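Local coordinates for PhnB protein (Bacillus cereus, PDB 3OMS) that is of unproven function but belongs to the PhnB-like branch of the glyoxalase superfamily and is a putative 3-demethylubiquinone-9 3-methyltransferase, at residues Thr58-Asn62 with Gly63-Met67. Numbering follows the deposited sequence.
Sequences TFTLN and GQEFM
A two-residue beta hairpin turns here in one of the two four-stranded sheets of this glyoxalase-family fold, joining strands 54-61 and 64-70 through a type I' turn from Leu61 to Gln64. Asn62 and Gly63 fill the corner, both with positive phi. Asparagine tolerates such a backbone well, whereas at Gly63 (phi 89°, psi -17°) a CB would collide with the carbonyl oxygen of Asn62, so glycine suits the place. The turn is closed by Gln64 N donating to Leu61 O at 3.0 Å, and Leu61 N donates back to Gln64 O at 2.9 Å. One hydrogen-bonded pair further on, Phe66 N meets Phe59 O at 2.7 Å, and Phe59 N returns to Phe66 O.

On the buried face, Phe59, Leu61 and Phe66 pack together. With chi1 at 60°, CG of Phe59 lies between the backbone N and the carbonyl carbon, and the ring leans toward the other strand, where CB of Phe66 rests over one ring face, 3.7 Å from the centroid. The two rings themselves meet obliquely. The Leu61 and Phe66 side chains cross at about a right angle, and CD1 of Leu61 sits over one face of the Phe66 ring, toward its rim, 4.2 Å from the centroid, a CH-pi contact. Helix 21-29 packs on this face, with Met25 and Thr29 against Phe59 and Tyr28 against Leu61, while Leu61 also touches Ile11 of the second subunit.

The face with Thr58, Thr60, Glu65 and Met67 is partly exposed, and beta-branched threonines fit its extended backbone. OG1 of Thr60 accepts a hydrogen bond from the backbone N of Glu36, while its methyl CG2 lies 4.0 Å from CG of Glu65.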
loop_
_atom_site.group_PDB
_atom_site.type_symbol
_atom_site.label_atom_id
_atom_site.label_comp_id
_atom_site.label_asym_id
_atom_site.label_seq_id
_atom_site.Cartn_x
_atom_site.Cartn_y
_atom_site.Cartn_z
ATOM N N THR A 58 13.641 -4.164 5.273
ATOM C CA THR A 58 12.796 -5.088 4.508
ATOM C C THR A 58 12.331 -6.152 5.454
ATOM O O THR A 58 13.097 -6.647 6.270
ATOM C CB THR A 58 13.543 -5.733 3.351
ATOM O OG1 THR A 58 13.933 -4.711 2.432
ATOM C CG2 THR A 58 12.711 -6.860 2.633
ATOM N N PHE A 59 11.043 -6.488 5.377
ATOM C CA PHE A 59 10.478 -7.559 6.195
ATOM C C PHE A 59 9.450 -8.294 5.409
ATOM O O PHE A 59 8.934 -7.769 4.408
ATOM C CB PHE A 59 9.861 -7.016 7.479
ATOM C CG PHE A 59 8.745 -6.040 7.282
ATOM C CD1 PHE A 59 7.411 -6.387 7.604
ATOM C CD2 PHE A 59 9.013 -4.712 6.896
ATOM C CE1 PHE A 59 6.377 -5.452 7.486
ATOM C CE2 PHE A 59 7.953 -3.790 6.745
ATOM C CZ PHE A 59 6.639 -4.167 7.046
ATOM N N THR A 60 9.100 -9.500 5.855
ATOM C CA THR A 60 8.054 -10.247 5.189
ATOM C C THR A 60 6.807 -10.328 6.105
ATOM O O THR A 60 6.913 -10.324 7.329
ATOM C CB THR A 60 8.493 -11.647 4.823
ATOM O OG1 THR A 60 8.925 -12.329 6.026
ATOM C CG2 THR A 60 9.584 -11.621 3.763
ATOM N N LEU A 61 5.632 -10.343 5.473
ATOM C CA LEU A 61 4.401 -10.727 6.115
ATOM C C LEU A 61 3.839 -11.892 5.321
ATOM O O LEU A 61 3.525 -11.774 4.116
ATOM C CB LEU A 61 3.445 -9.530 6.175
ATOM C CG LEU A 61 3.861 -8.249 6.928
ATOM C CD1 LEU A 61 2.775 -7.159 6.807
ATOM C CD2 LEU A 61 4.243 -8.506 8.430
ATOM N N ASN A 62 3.799 -13.053 5.967
ATOM C CA ASN A 62 3.450 -14.305 5.317
ATOM C C ASN A 62 4.196 -14.500 4.030
ATOM O O ASN A 62 3.594 -14.858 3.019
ATOM C CB ASN A 62 1.940 -14.363 5.060
ATOM C CG ASN A 62 1.399 -15.794 4.863
ATOM O OD1 ASN A 62 0.795 -16.085 3.830
ATOM N ND2 ASN A 62 1.621 -16.680 5.829
ATOM N N GLY A 63 5.500 -14.265 4.037
ATOM C CA GLY A 63 6.298 -14.549 2.856
ATOM C C GLY A 63 6.390 -13.380 1.872
ATOM O O GLY A 63 7.260 -13.406 1.036
ATOM N N GLN A 64 5.494 -12.386 1.976
ATOM C CA GLN A 64 5.470 -11.244 1.055
ATOM C C GLN A 64 6.367 -10.147 1.595
ATOM O O GLN A 64 6.257 -9.795 2.742
ATOM C CB GLN A 64 4.049 -10.701 0.896
ATOM C CG GLN A 64 3.920 -9.484 -0.034
ATOM C CD GLN A 64 2.479 -8.968 -0.157
ATOM O OE1 GLN A 64 1.542 -9.574 0.371
ATOM N NE2 GLN A 64 2.309 -7.822 -0.818
ATOM N N GLU A 65 7.239 -9.618 0.764
ATOM C CA GLU A 65 8.149 -8.575 1.207
ATOM C C GLU A 65 7.433 -7.241 1.269
ATOM O O GLU A 65 6.649 -6.918 0.362
ATOM C CB GLU A 65 9.374 -8.426 0.305
ATOM C CG GLU A 65 10.428 -9.505 0.460
ATOM C CD GLU A 65 11.524 -9.431 -0.621
ATOM O OE1 GLU A 65 11.795 -8.329 -1.168
ATOM O OE2 GLU A 65 12.105 -10.491 -0.944
ATOM N N PHE A 66 7.723 -6.510 2.337
ATOM C CA PHE A 66 7.360 -5.113 2.569
ATOM C C PHE A 66 8.637 -4.343 2.879
ATOM O O PHE A 66 9.630 -4.927 3.312
ATOM C CB PHE A 66 6.354 -5.009 3.700
ATOM C CG PHE A 66 5.020 -5.583 3.330
ATOM C CD1 PHE A 66 3.991 -4.739 2.844
ATOM C CD2 PHE A 66 4.810 -6.945 3.349
ATOM C CE1 PHE A 66 2.806 -5.260 2.444
ATOM C CE2 PHE A 66 3.594 -7.485 2.945
ATOM C CZ PHE A 66 2.589 -6.650 2.481
HETATM N N MSE A 67 8.637 -3.041 2.593
HETATM C CA MSE A 67 9.717 -2.177 2.960
HETATM C C MSE A 67 9.221 -1.063 3.864
HETATM O O MSE A 67 8.046 -0.605 3.783
HETATM C CB MSE A 67 10.358 -1.616 1.705
HETATM C CG MSE A 67 11.079 -2.638 0.884
HETATM SE SE MSE A 67 11.427 -1.953 -0.894
HETATM C CE MSE A 67 12.872 -0.791 -0.476
#